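Local coordinates for Thg1-like uncharacterized protein (Bacillus thuringiensis, PDB 4KGM) that binds ATP and magnesium in a polymerase palm-like catalytic domain and probably adds nucleotides to the 5' end of tRNA in the 3'-to-5' direction, at the interface of chains A and B. Numbering follows the deposited sequence. Chains: chain A/B, Thg1-like uncharacterized protein.

Contact 1: the interface of chains A and B. Residues chain A 28, 131, 133, 146; chain B 12, 16, 99.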
ATOM      1  N   ARG A  28     -11.308   4.587 -12.958  1.00 22.08           N
ATOM      2  CA  ARG A  28     -11.475   5.817 -13.725  1.00 26.72           C
ATOM      3  C   ARG A  28     -10.290   6.083 -14.653  1.00 28.73           C
ATOM      4  O   ARG A  28      -9.130   5.998 -14.248  1.00 21.76           O
ATOM      5  CB  ARG A  28     -11.743   7.030 -12.822  1.00 26.31           C
ATOM      6  CG  ARG A  28     -12.130   8.285 -13.613  1.00 29.59           C
ATOM      7  CD  ARG A  28     -12.747   9.380 -12.746  1.00 32.84           C
ATOM      8  NE  ARG A  28     -11.776  10.010 -11.855  1.00 33.09           N
ATOM      9  CZ  ARG A  28     -11.790   9.890 -10.531  1.00 33.41           C
ATOM     10  NH1 ARG A  28     -12.733   9.171  -9.939  1.00 33.25           N
ATOM     11  NH2 ARG A  28     -10.865  10.497  -9.798  1.00 31.44           N
ATOM     12  N   ARG A 131      -6.692   4.771 -12.663  1.00 25.23           N
ATOM     13  CA  ARG A 131      -6.659   4.569 -11.221  1.00 22.88           C
ATOM     14  C   ARG A 131      -7.794   3.650 -10.791  1.00 20.62           C
ATOM     15  O   ARG A 131      -8.913   3.748 -11.295  1.00 23.92           O
ATOM     16  CB  ARG A 131      -6.732   5.908 -10.481  1.00 23.96           C
ATOM     17  CG  ARG A 131      -8.009   6.698 -10.727  1.00 27.53           C
ATOM     18  CD  ARG A 131      -7.890   8.118 -10.203  1.00 26.40           C
ATOM     19  NE  ARG A 131      -6.889   8.880 -10.941  1.00 25.86           N
ATOM     20  CZ  ARG A 131      -6.577  10.147 -10.686  1.00 35.92           C
ATOM     21  NH1 ARG A 131      -7.187  10.798  -9.705  1.00 36.18           N
ATOM     22  NH2 ARG A 131      -5.652  10.763 -11.413  1.00 34.83           N
ATOM     23  N   GLN A 133      -9.867   1.481  -7.418  1.00 18.25           N
ATOM     24  CA  GLN A 133     -10.216   1.573  -6.007  1.00 17.06           C
ATOM     25  C   GLN A 133     -11.382   0.648  -5.698  1.00 19.21           C
ATOM     26  O   GLN A 133     -11.969   0.054  -6.604  1.00 19.19           O
ATOM     27  CB  GLN A 133     -10.612   3.005  -5.652  1.00 18.18           C
ATOM     28  CG  GLN A 133     -11.995   3.393  -6.146  1.00 17.19           C
ATOM     29  CD  GLN A 133     -12.292   4.867  -5.949  1.00 22.12           C
ATOM     30  OE1 GLN A 133     -11.601   5.729  -6.491  1.00 23.01           O
ATOM     31  NE2 GLN A 133     -13.324   5.163  -5.169  1.00 23.97           N
ATOM     32  N   TRP A 146     -21.943  11.522  -7.824  1.00 38.40           N
ATOM     33  CA  TRP A 146     -20.855  12.474  -7.654  1.00 34.80           C
ATOM     34  C   TRP A 146     -20.237  12.826  -9.001  1.00 40.27           C
ATOM     35  O   TRP A 146     -19.806  13.957  -9.222  1.00 43.88           O
ATOM     36  CB  TRP A 146     -19.798  11.893  -6.716  1.00 36.34           C
ATOM     37  CG  TRP A 146     -18.571  12.734  -6.556  1.00 31.45           C
ATOM     38  CD1 TRP A 146     -18.519  14.052  -6.210  1.00 34.31           C
ATOM     39  CD2 TRP A 146     -17.213  12.302  -6.699  1.00 30.39           C
ATOM     40  NE1 TRP A 146     -17.213  14.473  -6.145  1.00 36.26           N
ATOM     41  CE2 TRP A 146     -16.391  13.416  -6.440  1.00 35.93           C
ATOM     42  CE3 TRP A 146     -16.613  11.081  -7.028  1.00 33.87           C
ATOM     43  CZ2 TRP A 146     -14.999  13.349  -6.500  1.00 30.71           C
ATOM     44  CZ3 TRP A 146     -15.230  11.016  -7.087  1.00 31.22           C
ATOM     45  CH2 TRP A 146     -14.439  12.144  -6.824  1.00 32.20           C
TER
ATOM     46  N   GLU B  12     -10.959   7.332  -2.772  1.00 26.25           N
ATOM     47  CA  GLU B  12      -9.975   7.303  -3.843  1.00 25.65           C
ATOM     48  C   GLU B  12      -8.560   7.395  -3.282  1.00 26.01           C
ATOM     49  O   GLU B  12      -7.643   6.729  -3.767  1.00 23.90           O
ATOM     50  CB  GLU B  12     -10.234   8.445  -4.827  1.00 26.46           C
ATOM     51  CG  GLU B  12      -9.245   8.521  -5.976  1.00 29.85           C
ATOM     52  CD  GLU B  12      -9.524   9.687  -6.904  1.00 32.90           C
ATOM     53  OE1 GLU B  12     -10.701  10.086  -7.022  1.00 30.36           O
ATOM     54  OE2 GLU B  12      -8.565  10.208  -7.510  1.00 31.74           O
ATOM     55  N   ARG B  16      -4.316   5.954  -3.250  1.00 23.21           N
ATOM     56  CA  ARG B  16      -3.438   6.937  -3.862  1.00 22.62           C
ATOM     57  C   ARG B  16      -2.034   6.709  -3.325  1.00 18.40           C
ATOM     58  O   ARG B  16      -1.544   7.462  -2.485  1.00 28.73           O
ATOM     59  CB  ARG B  16      -3.905   8.364  -3.565  1.00 24.68           C
ATOM     60  CG  ARG B  16      -3.135   9.432  -4.331  1.00 28.68           C
ATOM     61  CD  ARG B  16      -3.575  10.837  -3.954  1.00 33.60           C
ATOM     62  NE  ARG B  16      -2.860  11.847  -4.730  1.00 48.57           N
ATOM     63  CZ  ARG B  16      -3.286  12.346  -5.887  1.00 46.60           C
ATOM     64  NH1 ARG B  16      -4.434  11.935  -6.409  1.00 35.50           N
ATOM     65  NH2 ARG B  16      -2.565  13.262  -6.521  1.00 52.49           N
ATOM     66  N   LYS B  99      -0.363   6.398 -11.417  1.00 25.05           N
ATOM     67  CA  LYS B  99      -0.245   7.341 -12.519  1.00 19.91           C
ATOM     68  C   LYS B  99       0.992   7.034 -13.357  1.00 22.57           C
ATOM     69  O   LYS B  99       0.943   7.053 -14.584  1.00 21.12           O
ATOM     70  CB  LYS B  99      -0.204   8.778 -11.992  1.00 23.49           C
ATOM     71  CG  LYS B  99      -0.809   9.803 -12.937  1.00 28.04           C
ATOM     72  CD  LYS B  99      -1.054  11.124 -12.224  1.00 34.27           C
ATOM     73  CE  LYS B  99      -1.626  12.175 -13.166  1.00 42.78           C
ATOM     74  NZ  LYS B  99      -2.955  11.786 -13.712  1.00 38.34           N
TER
HETATM   75  O   HOH W   1     -12.647   8.207  -7.301  1.00 20.56           O
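B:Glu12, helical near the end of helix 4-13 (phi/psi -75/-39), points its side chain at A:Arg28 and A:Arg131, which project from the extended backbones of strands 25-31 and 128-134. The glutamate runs straight out, CG anti to the backbone N (chi1 179°), and each carboxylate oxygen takes its own arginine. A:Arg28 NH2 gives a nearly straight hydrogen bond of 2.8 Å to B:Glu12 OE1; the oxygen lies in the guanidinium plane, yet the donor stands well above the carboxylate plane. On the other oxygen, A:Arg131 NH1 bonds B:Glu12 OE2 at 2.7 Å, arriving nearly along the C-O axis. Both pairs are salt bridges made with planes steeply turned. Water 1 fills the corner beside them, linked to B:Glu12 OE1 at 2.7 Å, to the second amino group of A:Arg28 and to A:Gln133 OE1, with the A:Trp146 ring turned edge-on to it. B:Lys99 NZ lies 3.7 Å from A:Arg131 NH2, a like-charge neighbour that probably makes the acid's compensation matter more. The carboxylate thus ties the N-terminal helix of one copy to two strands of the other, a clamp that may help hold the subunits together.

Contact 2: the interface of chains A and B. Residues chain A 16, 98-99, 102-103; chain B 129-131.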
ATOM      1  N   ARG A  16       3.425  -4.809  -5.195  1.00 16.38           N
ATOM      2  CA  ARG A  16       2.434  -5.705  -5.768  1.00 19.20           C
ATOM      3  C   ARG A  16       1.160  -5.596  -4.944  1.00 18.99           C
ATOM      4  O   ARG A  16       0.827  -6.479  -4.155  1.00 22.57           O
ATOM      5  CB  ARG A  16       2.941  -7.146  -5.784  1.00 18.17           C
ATOM      6  CG  ARG A  16       2.061  -8.091  -6.580  1.00 25.18           C
ATOM      7  CD  ARG A  16       2.678  -9.473  -6.692  1.00 27.03           C
ATOM      8  NE  ARG A  16       1.902 -10.325  -7.586  1.00 40.52           N
ATOM      9  CZ  ARG A  16       2.049 -10.351  -8.908  1.00 47.48           C
ATOM     10  NH1 ARG A  16       2.946  -9.568  -9.493  1.00 41.31           N
ATOM     11  NH2 ARG A  16       1.296 -11.155  -9.645  1.00 46.84           N
ATOM     12  N   GLN A  98      -1.902  -2.215  -9.853  1.00 15.23           N
ATOM     13  CA  GLN A  98      -1.153  -1.612 -10.955  1.00 14.68           C
ATOM     14  C   GLN A  98      -1.519  -2.194 -12.316  1.00 20.40           C
ATOM     15  O   GLN A  98      -1.409  -1.516 -13.335  1.00 20.44           O
ATOM     16  CB  GLN A  98       0.353  -1.734 -10.730  1.00 13.16           C
ATOM     17  CG  GLN A  98       0.887  -0.882  -9.593  1.00 12.64           C
ATOM     18  CD  GLN A  98       2.396  -0.761  -9.627  1.00 16.97           C
ATOM     19  OE1 GLN A  98       2.954  -0.066 -10.477  1.00 16.24           O
ATOM     20  NE2 GLN A  98       3.067  -1.438  -8.702  1.00 17.57           N
ATOM     21  N   LYS A  99      -1.951  -3.448 -12.332  1.00 19.18           N
ATOM     22  CA  LYS A  99      -2.302  -4.099 -13.585  1.00 17.87           C
ATOM     23  C   LYS A  99      -3.688  -3.669 -14.058  1.00 20.53           C
ATOM     24  O   LYS A  99      -3.895  -3.419 -15.244  1.00 20.91           O
ATOM     25  CB  LYS A  99      -2.213  -5.622 -13.450  1.00 21.39           C
ATOM     26  CG  LYS A  99      -1.578  -6.302 -14.652  1.00 21.82           C
ATOM     27  CD  LYS A  99      -1.314  -7.770 -14.389  1.00 32.68           C
ATOM     28  CE  LYS A  99      -0.639  -8.428 -15.582  1.00 32.35           C
ATOM     29  NZ  LYS A  99      -0.379  -9.873 -15.335  1.00 42.61           N
ATOM     30  N   SER A 102      -3.314   0.138 -15.277  1.00 20.21           N
ATOM     31  CA  SER A 102      -2.508   0.327 -16.479  1.00 19.92           C
ATOM     32  C   SER A 102      -3.142  -0.300 -17.720  1.00 22.58           C
ATOM     33  O   SER A 102      -3.214   0.333 -18.773  1.00 23.97           O
ATOM     34  CB  SER A 102      -1.087  -0.209 -16.269  1.00 16.78           C
ATOM     35  OG  SER A 102      -1.091  -1.608 -16.043  1.00 19.83           O
ATOM     36  N   VAL A 103      -3.599  -1.541 -17.594  1.00 17.67           N
ATOM     37  CA  VAL A 103      -4.217  -2.242 -18.717  1.00 23.63           C
ATOM     38  C   VAL A 103      -5.504  -1.547 -19.159  1.00 23.33           C
ATOM     39  O   VAL A 103      -5.816  -1.498 -20.351  1.00 23.42           O
ATOM     40  CB  VAL A 103      -4.469  -3.735 -18.391  1.00 19.88           C
ATOM     41  CG1 VAL A 103      -5.310  -4.402 -19.470  1.00 20.64           C
ATOM     42  CG2 VAL A 103      -3.146  -4.462 -18.227  1.00 15.65           C
TER
ATOM     43  N   ASP B 129       0.714  -3.734 -20.031  1.00 19.80           N
ATOM     44  CA  ASP B 129       0.538  -3.472 -18.607  1.00 21.44           C
ATOM     45  C   ASP B 129       1.728  -2.661 -18.115  1.00 19.23           C
ATOM     46  O   ASP B 129       2.754  -2.583 -18.790  1.00 20.34           O
ATOM     47  CB  ASP B 129       0.417  -4.773 -17.808  1.00 23.52           C
ATOM     48  CG  ASP B 129       1.765  -5.323 -17.377  1.00 21.06           C
ATOM     49  OD1 ASP B 129       2.666  -5.440 -18.231  1.00 28.35           O
ATOM     50  OD2 ASP B 129       1.926  -5.631 -16.178  1.00 25.52           O
ATOM     51  N   GLY B 130       1.595  -2.065 -16.939  1.00 22.44           N
ATOM     52  CA  GLY B 130       2.669  -1.267 -16.381  1.00 18.60           C
ATOM     53  C   GLY B 130       2.779  -1.443 -14.884  1.00 19.68           C
ATOM     54  O   GLY B 130       1.770  -1.536 -14.188  1.00 20.72           O
ATOM     55  N   ARG B 131       4.010  -1.498 -14.388  1.00 25.82           N
ATOM     56  CA  ARG B 131       4.251  -1.634 -12.958  1.00 19.18           C
ATOM     57  C   ARG B 131       5.473  -0.820 -12.557  1.00 18.98           C
ATOM     58  O   ARG B 131       6.475  -0.787 -13.274  1.00 18.98           O
ATOM     59  CB  ARG B 131       4.425  -3.107 -12.570  1.00 19.16           C
ATOM     60  CG  ARG B 131       5.687  -3.764 -13.114  1.00 20.86           C
ATOM     61  CD  ARG B 131       5.651  -5.273 -12.931  1.00 22.21           C
ATOM     62  NE  ARG B 131       4.667  -5.892 -13.812  1.00 27.62           N
ATOM     63  CZ  ARG B 131       4.338  -7.178 -13.781  1.00 29.30           C
ATOM     64  NH1 ARG B 131       4.909  -7.991 -12.903  1.00 30.59           N
ATOM     65  NH2 ARG B 131       3.429  -7.650 -14.626  1.00 27.05           N
TER
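A:Ser102 and B:Gly130 make the polar contact here, side chain to backbone. The serine hydroxyl accepts the B:Gly130 amide, N to OG 2.9 Å, with an angle of 151° at the hydrogen. Around this bond the sides meet by van der Waals contact: A:Val103 touches with its CG2 branch, 3.6 Å from B:Asp129 CB, and the amide oxygen OE1 of A:Gln98 rests on the strand backbone, 3.2 Å from B:Arg131 CA. A:Lys99 lies across B:Asp129 and meets it with its methylenes: CE is 3.8 Å from the carboxylate oxygen OD2, whereas the ammonium NZ stays 4.9 Å from that atom, too far to count as a salt bridge.

Behind these groups, the hydroxyl is set by its own helix 97-119. With chi1 at 63°, A:Ser102 OG sits between the backbone N and the carbonyl carbon, where it donates to A:Gln98 O at 2.7 Å, on a lone pair in the carbonyl plane. That leaves the oxygen to receive the partner's amide. In chain B, the side chains of B:Asp129 and B:Arg131 leave strand 128-134 two residues apart and join in a salt bridge, which probably draws the acid away from A:Lys99. The B:Arg131 chain bends at chi3 to get there, and its NH2 meets B:Asp129 OD2 on the syn side at 3.0 Å, 22° out of the carboxylate plane.

Contact 3: the interface of chains A and B. Residues chain A 15, 17, 97; chain B 15, 17, 97.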
ATOM      1  N   TYR A  15       5.467  -3.452  -4.078  1.00 16.21           N
ATOM      2  CA  TYR A  15       4.378  -2.662  -4.633  1.00 16.86           C
ATOM      3  C   TYR A  15       3.425  -3.509  -5.467  1.00 16.35           C
ATOM      4  O   TYR A  15       2.704  -2.999  -6.325  1.00 17.40           O
ATOM      5  CB  TYR A  15       4.924  -1.462  -5.411  1.00 19.13           C
ATOM      6  CG  TYR A  15       5.693  -0.533  -4.504  1.00 18.33           C
ATOM      7  CD1 TYR A  15       5.030   0.390  -3.705  1.00 17.73           C
ATOM      8  CD2 TYR A  15       7.075  -0.611  -4.409  1.00 16.07           C
ATOM      9  CE1 TYR A  15       5.724   1.225  -2.853  1.00 19.77           C
ATOM     10  CE2 TYR A  15       7.779   0.223  -3.561  1.00 21.40           C
ATOM     11  CZ  TYR A  15       7.096   1.137  -2.785  1.00 22.39           C
ATOM     12  OH  TYR A  15       7.789   1.969  -1.937  1.00 31.65           O
ATOM     13  N   ILE A  17       0.452  -4.491  -5.129  1.00 17.41           N
ATOM     14  CA  ILE A  17      -0.730  -4.193  -4.340  1.00 18.15           C
ATOM     15  C   ILE A  17      -1.957  -4.897  -4.906  1.00 16.58           C
ATOM     16  O   ILE A  17      -2.163  -4.932  -6.119  1.00 15.69           O
ATOM     17  CB  ILE A  17      -0.962  -2.669  -4.271  1.00 16.45           C
ATOM     18  CG1 ILE A  17       0.302  -1.981  -3.748  1.00 16.76           C
ATOM     19  CG2 ILE A  17      -2.158  -2.341  -3.398  1.00 15.99           C
ATOM     20  CD1 ILE A  17       0.220  -0.482  -3.721  1.00 29.18           C
ATOM     21  N   LEU A  97      -3.656  -4.106  -8.334  1.00 16.65           N
ATOM     22  CA  LEU A  97      -3.889  -2.672  -8.509  1.00 15.71           C
ATOM     23  C   LEU A  97      -3.224  -2.087  -9.758  1.00 15.21           C
ATOM     24  O   LEU A  97      -3.903  -1.535 -10.621  1.00 15.54           O
ATOM     25  CB  LEU A  97      -3.447  -1.894  -7.265  1.00 13.39           C
ATOM     26  CG  LEU A  97      -3.715  -0.384  -7.278  1.00 13.98           C
ATOM     27  CD1 LEU A  97      -5.210  -0.084  -7.184  1.00 15.36           C
ATOM     28  CD2 LEU A  97      -2.957   0.317  -6.164  1.00 14.62           C
TER
ATOM     29  N   TYR B  15      -6.207   4.405  -2.058  1.00 17.06           N
ATOM     30  CA  TYR B  15      -5.259   3.747  -2.943  1.00 22.85           C
ATOM     31  C   TYR B  15      -4.462   4.742  -3.776  1.00 19.94           C
ATOM     32  O   TYR B  15      -3.981   4.421  -4.861  1.00 20.44           O
ATOM     33  CB  TYR B  15      -5.959   2.701  -3.813  1.00 22.07           C
ATOM     34  CG  TYR B  15      -6.539   1.587  -2.978  1.00 18.48           C
ATOM     35  CD1 TYR B  15      -5.745   0.530  -2.556  1.00 19.74           C
ATOM     36  CD2 TYR B  15      -7.867   1.613  -2.576  1.00 18.59           C
ATOM     37  CE1 TYR B  15      -6.260  -0.481  -1.775  1.00 23.38           C
ATOM     38  CE2 TYR B  15      -8.393   0.606  -1.794  1.00 21.80           C
ATOM     39  CZ  TYR B  15      -7.584  -0.440  -1.397  1.00 23.46           C
ATOM     40  OH  TYR B  15      -8.099  -1.450  -0.617  1.00 33.68           O
ATOM     41  N   ILE B  17      -1.397   5.649  -3.806  1.00 25.82           N
ATOM     42  CA  ILE B  17      -0.062   5.291  -3.349  1.00 24.56           C
ATOM     43  C   ILE B  17       0.985   6.172  -4.011  1.00 20.29           C
ATOM     44  O   ILE B  17       0.924   6.421  -5.213  1.00 23.63           O
ATOM     45  CB  ILE B  17       0.258   3.804  -3.629  1.00 21.45           C
ATOM     46  CG1 ILE B  17      -0.495   2.900  -2.651  1.00 31.64           C
ATOM     47  CG2 ILE B  17       1.750   3.535  -3.512  1.00 21.40           C
ATOM     48  CD1 ILE B  17      -1.885   2.527  -3.099  1.00 29.58           C
ATOM     49  N   LEU B  97       2.054   6.200  -7.854  1.00 26.18           N
ATOM     50  CA  LEU B  97       2.237   4.851  -8.390  1.00 17.07           C
ATOM     51  C   LEU B  97       1.319   4.533  -9.569  1.00 17.19           C
ATOM     52  O   LEU B  97       1.789   4.197 -10.656  1.00 16.66           O
ATOM     53  CB  LEU B  97       2.050   3.800  -7.290  1.00 18.10           C
ATOM     54  CG  LEU B  97       2.326   2.343  -7.684  1.00 15.48           C
ATOM     55  CD1 LEU B  97       3.820   2.101  -7.871  1.00 11.35           C
ATOM     56  CD2 LEU B  97       1.741   1.377  -6.663  1.00 18.49           C
TER
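Between A:Ile17 and B:Ile17 no polar bond crosses: nitrogen and oxygen atoms of the two sides stay beyond bonding distance, and the contact is carried by methyl and methylene groups. The isoleucines reach toward each other tip to tip near the two-fold, but their ends differ. A:Ile17 is fully extended, CD1 anti to CA (chi2 176°), and drives its terminal methyl into the partner, 3.6 Å from the B:Ile17 methylene CG1. B:Ile17 instead bends at chi2, 87°, which swings its own CD1 aside; the methyls A:Ile17 CD1 and B:Ile17 CD1 then lie 3.7 Å apart. With both chains extended the two tips would probably collide, so the symmetry of the interface appears to be broken locally by one rotated methyl.

Below them lie the leucines that begin helix 97-119 in each copy, both with CG anti to the backbone N. Their CD2 branches are turned toward the partner and face one another at 4.8 Å, A:Leu97 CD2 to B:Leu97 CD2. The extended methyl A:Ile17 CD1 rests above this pair, 3.8 Å from B:Leu97 CD2. The bent B:Ile17 leans the other way and crosses over A:Leu97. Each Tyr15 flanks the cluster more loosely, with A:Tyr15 CB and B:Tyr15 O each near the CD2 of the partner's Leu97. At the far side of the bend, B:Ile17 CD1 touches A:Leu97 CD2 at 3.9 Å.

Contact 4: the interface of chains A and B. Residues chain A 8, 11-12, 15; chain B 133-136.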
ATOM      1  N   MET A   8      15.274  -9.572  -6.522  1.00 27.85           N
ATOM      2  CA  MET A   8      14.552  -8.677  -7.416  1.00 24.01           C
ATOM      3  C   MET A   8      13.044  -8.866  -7.313  1.00 22.49           C
ATOM      4  O   MET A   8      12.280  -7.906  -7.428  1.00 20.90           O
ATOM      5  CB  MET A   8      15.017  -8.874  -8.859  1.00 24.59           C
ATOM      6  CG  MET A   8      16.408  -8.338  -9.114  1.00 24.19           C
ATOM      7  SD  MET A   8      16.506  -6.584  -8.718  1.00 27.29           S
ATOM      8  CE  MET A   8      18.239  -6.432  -8.297  1.00 19.32           C
ATOM      9  N   TYR A  11      11.672  -6.810  -4.340  1.00 15.02           N
ATOM     10  CA  TYR A  11      11.595  -5.377  -4.585  1.00 19.04           C
ATOM     11  C   TYR A  11      10.323  -5.056  -5.352  1.00 19.45           C
ATOM     12  O   TYR A  11       9.632  -4.082  -5.050  1.00 20.30           O
ATOM     13  CB  TYR A  11      12.807  -4.885  -5.369  1.00 18.20           C
ATOM     14  CG  TYR A  11      14.092  -4.856  -4.579  1.00 18.50           C
ATOM     15  CD1 TYR A  11      14.213  -4.072  -3.440  1.00 21.04           C
ATOM     16  CD2 TYR A  11      15.195  -5.596  -4.985  1.00 20.74           C
ATOM     17  CE1 TYR A  11      15.392  -4.039  -2.718  1.00 20.19           C
ATOM     18  CE2 TYR A  11      16.374  -5.570  -4.271  1.00 25.96           C
ATOM     19  CZ  TYR A  11      16.468  -4.790  -3.140  1.00 23.51           C
ATOM     20  OH  TYR A  11      17.644  -4.764  -2.430  1.00 34.27           O
ATOM     21  N   GLU A  12      10.017  -5.889  -6.340  1.00 15.39           N
ATOM     22  CA  GLU A  12       8.828  -5.700  -7.153  1.00 19.46           C
ATOM     23  C   GLU A  12       7.567  -5.947  -6.331  1.00 16.81           C
ATOM     24  O   GLU A  12       6.580  -5.225  -6.464  1.00 15.94           O
ATOM     25  CB  GLU A  12       8.855  -6.621  -8.376  1.00 16.08           C
ATOM     26  CG  GLU A  12       7.692  -6.402  -9.336  1.00 20.18           C
ATOM     27  CD  GLU A  12       7.673  -7.394 -10.487  1.00 21.57           C
ATOM     28  OE1 GLU A  12       8.746  -7.675 -11.056  1.00 20.48           O
ATOM     29  OE2 GLU A  12       6.578  -7.897 -10.818  1.00 20.31           O
ATOM     30  N   TYR A  15       5.467  -3.452  -4.078  1.00 16.21           N
ATOM     31  CA  TYR A  15       4.378  -2.662  -4.633  1.00 16.86           C
ATOM     32  C   TYR A  15       3.425  -3.509  -5.467  1.00 16.35           C
ATOM     33  O   TYR A  15       2.704  -2.999  -6.325  1.00 17.40           O
ATOM     34  CB  TYR A  15       4.924  -1.462  -5.411  1.00 19.13           C
ATOM     35  CG  TYR A  15       5.693  -0.533  -4.504  1.00 18.33           C
ATOM     36  CD1 TYR A  15       5.030   0.390  -3.705  1.00 17.73           C
ATOM     37  CD2 TYR A  15       7.075  -0.611  -4.409  1.00 16.07           C
ATOM     38  CE1 TYR A  15       5.724   1.225  -2.853  1.00 19.77           C
ATOM     39  CE2 TYR A  15       7.779   0.223  -3.561  1.00 21.40           C
ATOM     40  CZ  TYR A  15       7.096   1.137  -2.785  1.00 22.39           C
ATOM     41  OH  TYR A  15       7.789   1.969  -1.937  1.00 31.65           O
TER
ATOM     42  N   GLN B 133       8.202   0.549  -9.252  1.00 17.21           N
ATOM     43  CA  GLN B 133       8.801   0.156  -7.989  1.00 16.72           C
ATOM     44  C   GLN B 133       9.999   1.044  -7.715  1.00 15.97           C
ATOM     45  O   GLN B 133      10.388   1.854  -8.555  1.00 16.21           O
ATOM     46  CB  GLN B 133       9.256  -1.305  -8.051  1.00 20.66           C
ATOM     47  CG  GLN B 133      10.510  -1.534  -8.885  1.00 17.52           C
ATOM     48  CD  GLN B 133      10.809  -3.010  -9.105  1.00 21.16           C
ATOM     49  OE1 GLN B 133      10.059  -3.710  -9.784  1.00 23.94           O
ATOM     50  NE2 GLN B 133      11.904  -3.487  -8.527  1.00 17.66           N
ATOM     51  N   VAL B 134      10.587   0.888  -6.536  1.00 17.82           N
ATOM     52  CA  VAL B 134      11.837   1.559  -6.223  1.00 16.58           C
ATOM     53  C   VAL B 134      12.952   0.532  -6.070  1.00 20.74           C
ATOM     54  O   VAL B 134      12.695  -0.657  -5.865  1.00 18.95           O
ATOM     55  CB  VAL B 134      11.730   2.397  -4.936  1.00 21.26           C
ATOM     56  CG1 VAL B 134      10.781   3.573  -5.140  1.00 16.49           C
ATOM     57  CG2 VAL B 134      11.277   1.529  -3.776  1.00 19.18           C
ATOM     58  N   LEU B 135      14.190   1.000  -6.186  1.00 18.46           N
ATOM     59  CA  LEU B 135      15.361   0.164  -5.966  1.00 21.25           C
ATOM     60  C   LEU B 135      16.439   0.982  -5.279  1.00 23.28           C
ATOM     61  O   LEU B 135      16.599   2.168  -5.571  1.00 24.76           O
ATOM     62  CB  LEU B 135      15.910  -0.364  -7.294  1.00 22.36           C
ATOM     63  CG  LEU B 135      15.180  -1.514  -7.986  1.00 23.47           C
ATOM     64  CD1 LEU B 135      15.906  -1.892  -9.261  1.00 25.66           C
ATOM     65  CD2 LEU B 135      15.088  -2.707  -7.064  1.00 20.27           C
ATOM     66  N   PRO B 136      17.175   0.358  -4.350  1.00 24.35           N
ATOM     67  CA  PRO B 136      18.373   1.014  -3.819  1.00 28.11           C
ATOM     68  C   PRO B 136      19.409   1.197  -4.924  1.00 28.97           C
ATOM     69  O   PRO B 136      19.372   0.478  -5.924  1.00 31.23           O
ATOM     70  CB  PRO B 136      18.879   0.030  -2.754  1.00 24.85           C
ATOM     71  CG  PRO B 136      18.165  -1.249  -3.011  1.00 23.77           C
ATOM     72  CD  PRO B 136      16.862  -0.894  -3.644  1.00 18.55           C
TER
HETATM   73  O   HOH W   2      10.960  -5.961 -11.059  1.00 14.75           O
HETATM   74  O   HOH W   3      10.541  -1.640  -4.497  1.00 20.10           O
HETATM   75  O   HOH W   4      12.929  -5.738  -9.009  1.00 20.18           O
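A:Tyr11 lies against B:Leu135 and B:Pro136 along the whole length of its side chain. Its CB touches the amide nitrogen NE2 of B:Gln133 at 3.6 Å, with the B:Leu135 methyl CD2 also beside it. At CG that methyl comes to 3.4 Å, B:Leu135 CD2 pressing over the ring face in a CH-pi contact. Farther out the proline takes over: CE1 meets B:Pro136 CD at 3.6 Å, and the phenol oxygen OH ends against B:Pro136 CG, tip to tip. The tyrosine's chi1 of -72°, CG anti to the carbonyl carbon, turns the ring so that one face lies under the B:Leu135 methyl.

Polar groups are joined through water. The extended B:Gln133 crosses A:Glu12 at a slant, OE1 against its CB, and water 2 bridges that OE1, at 2.7 Å, to the glutamate carboxylate. Its NE2 meets water 4 at a rather short 2.5 Å; that water also bonds water 2 and the backbone oxygen of A:Met8. Water 3 serves the backbones, linking A:Tyr11 O to the N and O of B:Val134. This water lies at the edge of the A:Tyr15 ring, in its plane. The same ring packs on the valine, with A:Tyr15 CE2 3.7 Å from B:Val134 CG2.

The four contacts form one continuous two-fold interface. Contact 3 is central, its C-alpha centre about 11 Å from that of contact 1, 9 Å from contact 2 and 13 Å from contact 4, whereas contacts 1 and 4 lie about 23 Å apart on opposite flanks. Contacts 3 and 4 share A:Tyr15. With chains exchanged, Glu12 and Gln133 serve in both contacts 1 and 4, and Arg131 and Lys99 in contacts 1 and 2. Helix 4-13, strand 128-134 and the start of helix 97-119 thus supply both halves, a reciprocal pairing that may be a building block of the four-chain assembly.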